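Local coordinates for protein coatomer subunit delta (Saccharomyces cerevisiae, PDB 5FJZ) that is part of the coatomer coat of Golgi-derived vesicles, its mu-homology domain binding the tryptophan-based motif of Dsl1 in retrograde Golgi-to-ER transport, at residues D118-S130 against F138-T150. Residues are numbered along the deposited sequence; the frame is centred on the assembly and turned at random.
Unlike the reference sequence in segment 118-130: A128 (reference Trp).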
ATOM      1  N   ASP A 118     -17.792  -1.216  24.490  1.00 24.25           N
ATOM      2  CA  ASP A 118     -18.445  -0.296  23.568  1.00 24.51           C
ATOM      3  C   ASP A 118     -18.037   1.139  23.736  1.00 23.68           C
ATOM      4  O   ASP A 118     -18.644   2.044  23.105  1.00 23.55           O
ATOM      5  CB  ASP A 118     -19.997  -0.433  23.605  1.00 29.51           C
ATOM      6  CG  ASP A 118     -20.592  -0.127  24.990  1.00 33.15           C
ATOM      7  OD1 ASP A 118     -19.961   0.623  25.751  1.00 35.34           O
ATOM      8  OD2 ASP A 118     -21.669  -0.687  25.310  1.00 36.77           O
ATOM      9  N   SER A 119     -17.013   1.404  24.541  1.00 22.03           N
ATOM     10  CA  SER A 119     -16.698   2.776  24.866  1.00 25.70           C
ATOM     11  C   SER A 119     -16.293   3.646  23.699  1.00 26.68           C
ATOM     12  O   SER A 119     -16.536   4.894  23.704  1.00 21.27           O
ATOM     13  CB  SER A 119     -15.655   2.864  26.014  1.00 32.36           C
ATOM     14  OG  SER A 119     -14.464   2.232  25.623  1.00 34.78           O
ATOM     15  N   LEU A 120     -15.753   3.029  22.645  1.00 18.83           N
ATOM     16  CA  LEU A 120     -15.337   3.792  21.479  1.00 18.40           C
ATOM     17  C   LEU A 120     -16.304   3.743  20.300  1.00 15.89           C
ATOM     18  O   LEU A 120     -15.965   4.293  19.244  1.00 16.60           O
ATOM     19  CB  LEU A 120     -14.010   3.205  20.946  1.00 16.76           C
ATOM     20  CG  LEU A 120     -12.646   3.616  21.526  1.00 19.22           C
ATOM     21  CD1 LEU A 120     -12.580   4.481  22.757  1.00 19.97           C
ATOM     22  CD2 LEU A 120     -11.521   2.570  21.401  1.00 18.03           C
ATOM     23  N   ILE A 121     -17.415   3.002  20.428  1.00 16.61           N
ATOM     24  CA  ILE A 121     -18.305   2.701  19.280  1.00 16.72           C
ATOM     25  C   ILE A 121     -19.468   3.702  19.204  1.00 17.42           C
ATOM     26  O   ILE A 121     -20.228   3.816  20.177  1.00 20.37           O
ATOM     27  CB  ILE A 121     -18.686   1.224  19.400  1.00 18.47           C
ATOM     28  CG1 ILE A 121     -17.371   0.424  19.049  1.00 19.06           C
ATOM     29  CG2 ILE A 121     -19.872   0.859  18.536  1.00 18.29           C
ATOM     30  CD1 ILE A 121     -17.437  -1.080  19.194  1.00 17.26           C
ATOM     31  N   PRO A 122     -19.579   4.445  18.111  1.00 16.26           N
ATOM     32  CA  PRO A 122     -20.735   5.306  17.966  1.00 19.98           C
ATOM     33  C   PRO A 122     -22.034   4.537  17.521  1.00 19.55           C
ATOM     34  O   PRO A 122     -23.128   5.040  17.724  1.00 20.68           O
ATOM     35  CB  PRO A 122     -20.308   6.264  16.891  1.00 22.05           C
ATOM     36  CG  PRO A 122     -19.363   5.476  16.030  1.00 20.91           C
ATOM     37  CD  PRO A 122     -18.651   4.531  16.936  1.00 17.29           C
ATOM     38  N   LEU A 123     -21.860   3.456  16.796  1.00 16.54           N
ATOM     39  CA  LEU A 123     -22.961   2.705  16.154  1.00 16.40           C
ATOM     40  C   LEU A 123     -22.784   1.216  16.312  1.00 15.75           C
ATOM     41  O   LEU A 123     -21.866   0.621  15.741  1.00 16.19           O
ATOM     42  CB  LEU A 123     -23.072   3.110  14.708  1.00 16.58           C
ATOM     43  CG  LEU A 123     -24.254   2.573  13.944  1.00 16.44           C
ATOM     44  CD1 LEU A 123     -25.503   3.335  14.228  1.00 15.49           C
ATOM     45  CD2 LEU A 123     -23.928   2.615  12.444  1.00 19.46           C
ATOM     46  N   THR A 124     -23.636   0.565  17.104  1.00 17.57           N
ATOM     47  CA  THR A 124     -23.590  -0.872  17.314  1.00 17.67           C
ATOM     48  C   THR A 124     -24.409  -1.543  16.261  1.00 19.13           C
ATOM     49  O   THR A 124     -25.301  -0.956  15.727  1.00 16.75           O
ATOM     50  CB  THR A 124     -24.099  -1.268  18.735  1.00 24.56           C
ATOM     51  OG1 THR A 124     -25.338  -0.659  18.965  1.00 19.04           O
ATOM     52  CG2 THR A 124     -23.189  -0.704  19.804  1.00 27.67           C
ATOM     53  N   LEU A 125     -23.973  -2.748  15.877  1.00 18.19           N
ATOM     54  CA  LEU A 125     -24.555  -3.521  14.783  1.00 18.06           C
ATOM     55  C   LEU A 125     -24.828  -4.974  15.157  1.00 17.70           C
ATOM     56  O   LEU A 125     -24.058  -5.584  15.903  1.00 19.80           O
ATOM     57  CB  LEU A 125     -23.533  -3.568  13.703  1.00 19.76           C
ATOM     58  CG  LEU A 125     -23.455  -2.540  12.620  1.00 22.65           C
ATOM     59  CD1 LEU A 125     -24.244  -1.256  12.715  1.00 21.23           C
ATOM     60  CD2 LEU A 125     -22.017  -2.337  12.097  1.00 23.29           C
ATOM     61  N   THR A 126     -25.914  -5.551  14.619  1.00 17.00           N
ATOM     62  CA  THR A 126     -26.244  -6.881  14.751  1.00 18.25           C
ATOM     63  C   THR A 126     -26.954  -7.319  13.498  1.00 18.37           C
ATOM     64  O   THR A 126     -27.613  -6.490  12.840  1.00 15.93           O
ATOM     65  CB  THR A 126     -27.289  -7.094  15.907  1.00 24.20           C
ATOM     66  OG1 THR A 126     -26.768  -6.614  17.148  1.00 29.07           O
ATOM     67  CG2 THR A 126     -27.570  -8.554  16.067  1.00 25.93           C
ATOM     68  N   THR A 127     -26.843  -8.575  13.169  1.00 16.28           N
ATOM     69  CA  THR A 127     -27.514  -9.068  11.967  1.00 19.67           C
ATOM     70  C   THR A 127     -28.341 -10.304  12.275  1.00 20.67           C
ATOM     71  O   THR A 127     -27.975 -11.097  13.137  1.00 20.22           O
ATOM     72  CB  THR A 127     -26.525  -9.344  10.827  1.00 19.39           C
ATOM     73  OG1 THR A 127     -25.629 -10.399  11.141  1.00 19.75           O
ATOM     74  CG2 THR A 127     -25.688  -8.130  10.515  1.00 21.66           C
ATOM     75  N   ALA A 128     -29.394 -10.489  11.469  1.00 19.20           N
ATOM     76  CA  ALA A 128     -30.213 -11.687  11.488  1.00 21.76           C
ATOM     77  C   ALA A 128     -30.488 -12.059  10.047  1.00 22.12           C
ATOM     78  O   ALA A 128     -30.771 -11.236   9.224  1.00 21.15           O
ATOM     79  CB  ALA A 128     -31.487 -11.418  12.245  1.00 23.31           C
ATOM     80  N   VAL A 129     -30.275 -13.307   9.726  1.00 19.59           N
ATOM     81  CA  VAL A 129     -30.395 -13.770   8.353  1.00 21.56           C
ATOM     82  C   VAL A 129     -31.280 -15.034   8.317  1.00 21.71           C
ATOM     83  O   VAL A 129     -31.169 -15.857   9.201  1.00 23.60           O
ATOM     84  CB  VAL A 129     -29.004 -14.062   7.796  1.00 23.78           C
ATOM     85  CG1 VAL A 129     -29.120 -14.752   6.446  1.00 27.24           C
ATOM     86  CG2 VAL A 129     -28.190 -12.781   7.656  1.00 23.97           C
ATOM     87  N   SER A 130     -32.090 -15.191   7.276  1.00 26.47           N
ATOM     88  CA  SER A 130     -32.825 -16.436   7.047  1.00 26.28           C
ATOM     89  C   SER A 130     -33.130 -16.602   5.539  1.00 28.71           C
ATOM     90  O   SER A 130     -33.156 -15.628   4.800  1.00 23.76           O
ATOM     91  CB  SER A 130     -34.094 -16.446   7.903  1.00 31.78           C
ATOM     92  OG  SER A 130     -34.967 -15.431   7.425  1.00 32.08           O
ATOM     93  N   PHE A 138     -31.400 -14.613   0.617  1.00 25.42           N
ATOM     94  CA  PHE A 138     -31.599 -14.415   2.023  1.00 22.78           C
ATOM     95  C   PHE A 138     -32.308 -13.131   2.415  1.00 20.48           C
ATOM     96  O   PHE A 138     -32.152 -12.105   1.801  1.00 21.21           O
ATOM     97  CB  PHE A 138     -30.250 -14.522   2.743  1.00 22.77           C
ATOM     98  CG  PHE A 138     -29.539 -15.854   2.561  1.00 24.73           C
ATOM     99  CD1 PHE A 138     -28.776 -16.085   1.446  1.00 24.04           C
ATOM    100  CD2 PHE A 138     -29.688 -16.887   3.504  1.00 24.64           C
ATOM    101  CE1 PHE A 138     -28.153 -17.300   1.228  1.00 26.33           C
ATOM    102  CE2 PHE A 138     -29.037 -18.104   3.324  1.00 26.14           C
ATOM    103  CZ  PHE A 138     -28.286 -18.312   2.166  1.00 29.71           C
ATOM    104  N   ASP A 139     -33.115 -13.237   3.481  1.00 20.98           N
ATOM    105  CA  ASP A 139     -33.795 -12.149   4.094  1.00 19.09           C
ATOM    106  C   ASP A 139     -32.881 -11.704   5.257  1.00 20.98           C
ATOM    107  O   ASP A 139     -32.575 -12.459   6.187  1.00 21.16           O
ATOM    108  CB  ASP A 139     -35.215 -12.509   4.618  1.00 21.56           C
ATOM    109  CG  ASP A 139     -36.196 -12.897   3.525  1.00 26.99           C
ATOM    110  OD1 ASP A 139     -36.111 -12.505   2.351  1.00 31.27           O
ATOM    111  OD2 ASP A 139     -37.138 -13.627   3.836  1.00 30.06           O
ATOM    112  N   VAL A 140     -32.327 -10.511   5.111  1.00 17.97           N
ATOM    113  CA  VAL A 140     -31.396  -9.954   6.020  1.00 17.76           C
ATOM    114  C   VAL A 140     -31.990  -8.861   6.812  1.00 18.38           C
ATOM    115  O   VAL A 140     -32.685  -7.994   6.259  1.00 18.04           O
ATOM    116  CB  VAL A 140     -30.185  -9.351   5.251  1.00 19.02           C
ATOM    117  CG1 VAL A 140     -29.164  -8.777   6.202  1.00 22.30           C
ATOM    118  CG2 VAL A 140     -29.533 -10.421   4.366  1.00 21.00           C
ATOM    119  N   ILE A 141     -31.641  -8.805   8.096  1.00 16.68           N
ATOM    120  CA  ILE A 141     -31.960  -7.686   8.922  1.00 18.06           C
ATOM    121  C   ILE A 141     -30.670  -7.205   9.611  1.00 16.95           C
ATOM    122  O   ILE A 141     -29.974  -7.966  10.285  1.00 18.50           O
ATOM    123  CB  ILE A 141     -33.026  -8.062  10.033  1.00 19.43           C
ATOM    124  CG1 ILE A 141     -34.328  -8.515   9.388  1.00 23.00           C
ATOM    125  CG2 ILE A 141     -33.226  -6.889  11.003  1.00 20.03           C
ATOM    126  CD1 ILE A 141     -35.458  -8.900  10.364  1.00 25.54           C
ATOM    127  N   ILE A 142     -30.373  -5.956   9.387  1.00 17.12           N
ATOM    128  CA  ILE A 142     -29.296  -5.292  10.072  1.00 19.73           C
ATOM    129  C   ILE A 142     -29.920  -4.367  11.083  1.00 19.30           C
ATOM    130  O   ILE A 142     -30.586  -3.354  10.749  1.00 19.88           O
ATOM    131  CB  ILE A 142     -28.390  -4.443   9.094  1.00 17.93           C
ATOM    132  CG1 ILE A 142     -27.848  -5.320   7.998  1.00 16.34           C
ATOM    133  CG2 ILE A 142     -27.221  -3.866   9.934  1.00 20.82           C
ATOM    134  CD1 ILE A 142     -27.121  -4.574   6.850  1.00 17.87           C
ATOM    135  N   GLU A 143     -29.567  -4.601  12.329  1.00 16.11           N
ATOM    136  CA  GLU A 143     -29.991  -3.729  13.401  1.00 21.66           C
ATOM    137  C   GLU A 143     -28.880  -2.908  13.920  1.00 17.51           C
ATOM    138  O   GLU A 143     -27.807  -3.359  14.099  1.00 23.84           O
ATOM    139  CB  GLU A 143     -30.523  -4.566  14.572  1.00 29.18           C
ATOM    140  CG  GLU A 143     -31.915  -5.051  14.220  1.00 40.96           C
ATOM    141  CD  GLU A 143     -32.487  -5.983  15.234  1.00 49.45           C
ATOM    142  OE1 GLU A 143     -31.691  -6.665  15.944  1.00 53.35           O
ATOM    143  OE2 GLU A 143     -33.745  -6.000  15.305  1.00 59.61           O
ATOM    144  N   TYR A 144     -29.171  -1.656  14.080  1.00 18.06           N
ATOM    145  CA  TYR A 144     -28.204  -0.663  14.502  1.00 18.88           C
ATOM    146  C   TYR A 144     -28.739   0.175  15.660  1.00 21.65           C
ATOM    147  O   TYR A 144     -29.961   0.406  15.795  1.00 21.84           O
ATOM    148  CB  TYR A 144     -27.841   0.211  13.324  1.00 18.15           C
ATOM    149  CG  TYR A 144     -29.000   0.841  12.555  1.00 15.88           C
ATOM    150  CD1 TYR A 144     -29.596   2.024  12.978  1.00 16.05           C
ATOM    151  CD2 TYR A 144     -29.428   0.287  11.371  1.00 18.52           C
ATOM    152  CE1 TYR A 144     -30.687   2.573  12.294  1.00 17.59           C
ATOM    153  CE2 TYR A 144     -30.462   0.857  10.647  1.00 19.70           C
ATOM    154  CZ  TYR A 144     -31.112   1.972  11.125  1.00 18.80           C
ATOM    155  OH  TYR A 144     -32.177   2.530  10.395  1.00 18.69           O
ATOM    156  N   GLU A 145     -27.825   0.651  16.508  1.00 20.97           N
ATOM    157  CA  GLU A 145     -28.125   1.577  17.550  1.00 19.73           C
ATOM    158  C   GLU A 145     -27.020   2.625  17.652  1.00 20.74           C
ATOM    159  O   GLU A 145     -25.837   2.269  17.772  1.00 22.01           O
ATOM    160  CB  GLU A 145     -28.267   0.878  18.918  1.00 25.54           C
ATOM    161  CG  GLU A 145     -28.635   1.904  19.979  1.00 31.79           C
ATOM    162  CD  GLU A 145     -29.281   1.347  21.216  1.00 40.66           C
ATOM    163  OE1 GLU A 145     -28.847   0.267  21.671  1.00 41.62           O
ATOM    164  OE2 GLU A 145     -30.226   2.028  21.720  1.00 50.97           O
ATOM    165  N   SER A 146     -27.402   3.879  17.523  1.00 16.42           N
ATOM    166  CA  SER A 146     -26.530   5.017  17.664  1.00 18.53           C
ATOM    167  C   SER A 146     -26.461   5.473  19.085  1.00 25.17           C
ATOM    168  O   SER A 146     -27.498   5.598  19.748  1.00 25.21           O
ATOM    169  CB  SER A 146     -27.033   6.165  16.841  1.00 19.52           C
ATOM    170  OG  SER A 146     -26.244   7.356  17.026  1.00 22.04           O
ATOM    171  N   VAL A 147     -25.257   5.773  19.547  1.00 23.42           N
ATOM    172  CA  VAL A 147     -25.091   6.527  20.784  1.00 24.39           C
ATOM    173  C   VAL A 147     -24.633   7.981  20.574  1.00 25.64           C
ATOM    174  O   VAL A 147     -24.271   8.678  21.478  1.00 27.46           O
ATOM    175  CB  VAL A 147     -24.182   5.756  21.761  1.00 30.25           C
ATOM    176  CG1 VAL A 147     -24.733   4.350  22.012  1.00 33.15           C
ATOM    177  CG2 VAL A 147     -22.757   5.703  21.281  1.00 32.00           C
ATOM    178  N   LEU A 148     -24.695   8.465  19.351  1.00 25.48           N
ATOM    179  CA  LEU A 148     -24.335   9.821  19.102  1.00 27.72           C
ATOM    180  C   LEU A 148     -25.455  10.796  19.465  1.00 25.03           C
ATOM    181  O   LEU A 148     -26.640  10.437  19.413  1.00 24.10           O
ATOM    182  CB  LEU A 148     -24.012  10.004  17.616  1.00 26.28           C
ATOM    183  CG  LEU A 148     -22.747   9.284  17.189  1.00 26.36           C
ATOM    184  CD1 LEU A 148     -22.605   9.447  15.693  1.00 29.65           C
ATOM    185  CD2 LEU A 148     -21.540   9.874  17.874  1.00 26.23           C
ATOM    186  N   GLU A 149     -25.063  12.024  19.779  1.00 32.72           N
ATOM    187  CA  GLU A 149     -26.013  13.133  20.085  1.00 32.92           C
ATOM    188  C   GLU A 149     -26.468  13.843  18.857  1.00 34.71           C
ATOM    189  O   GLU A 149     -27.308  14.743  18.939  1.00 34.48           O
ATOM    190  CB  GLU A 149     -25.354  14.175  21.004  1.00 40.05           C
ATOM    191  CG  GLU A 149     -24.850  13.678  22.326  1.00 39.61           C
ATOM    192  CD  GLU A 149     -25.864  13.802  23.455  1.00 47.78           C
ATOM    193  OE1 GLU A 149     -27.021  13.370  23.344  1.00 46.18           O
ATOM    194  OE2 GLU A 149     -25.483  14.393  24.498  1.00 63.31           O
ATOM    195  N   THR A 150     -25.902  13.493  17.712  1.00 33.28           N
ATOM    196  CA  THR A 150     -26.334  14.122  16.466  1.00 37.00           C
ATOM    197  C   THR A 150     -26.687  13.023  15.503  1.00 33.74           C
ATOM    198  O   THR A 150     -26.343  11.865  15.728  1.00 27.12           O
ATOM    199  CB  THR A 150     -25.253  15.051  15.864  1.00 39.98           C
ATOM    200  OG1 THR A 150     -24.098  14.276  15.548  1.00 41.07           O
ATOM    201  CG2 THR A 150     -24.855  16.168  16.852  1.00 40.19           C
TER
HETATM  202  O   HOH W   1     -26.935  -3.388  17.187  1.00 25.42           O
HETATM  203  O   HOH W   2     -33.927 -12.322   8.584  1.00 28.85           O
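Y144 meets the two leucines of the facing strand chiefly through its CB: L125 CD1 at 3.9 Å and L123 CD1 at 4.0 Å both approach it from that strand. The torsion of Y144 (chi1 52°) sets CG between backbone N and carbonyl carbon and carries the phenol away from the partner strand, so the closest contacts are at the root of the side chain. Along the same face, V129 is turned with CG1 anti to its backbone N (chi1 171°), and this methyl meets F138 CD2 at 3.7 Å. Past the other end of the pairing, P122 CB rests against the branch of L148, 3.9 Å from its CG.

The frame for these contacts is an antiparallel beta hairpin within the mu-homology domain, in the region that interacts with Dsl1. Strand 123-131 is the outermost of its sheet within the chain; strand 137-146 continues the sheet through backbone bonds to strand 202-210. Hydrogen-bonded pairs from T124–E145 to S130–D139 alternate with non-hydrogen-bonded ones such as L125–Y144, and a hydrogen bond from V147 N to P122 O (2.9 Å, N-H...O angle 167°) extends the pairing beyond the strands.

The opposite face, lined by T124, T126, A128 and S130 with D139, I141, E143 and E145, is more open to solvent. T124 OG1 lies alongside E145 and adds a 3.2 Å bond to E145 O, which also accepts from T124 N. One water links T126 OG1 to E143 O, while another donates to D139 O at 2.8 Å; D139 OD1 is hydrogen-bonded to T208 OG1 on strand 202-210.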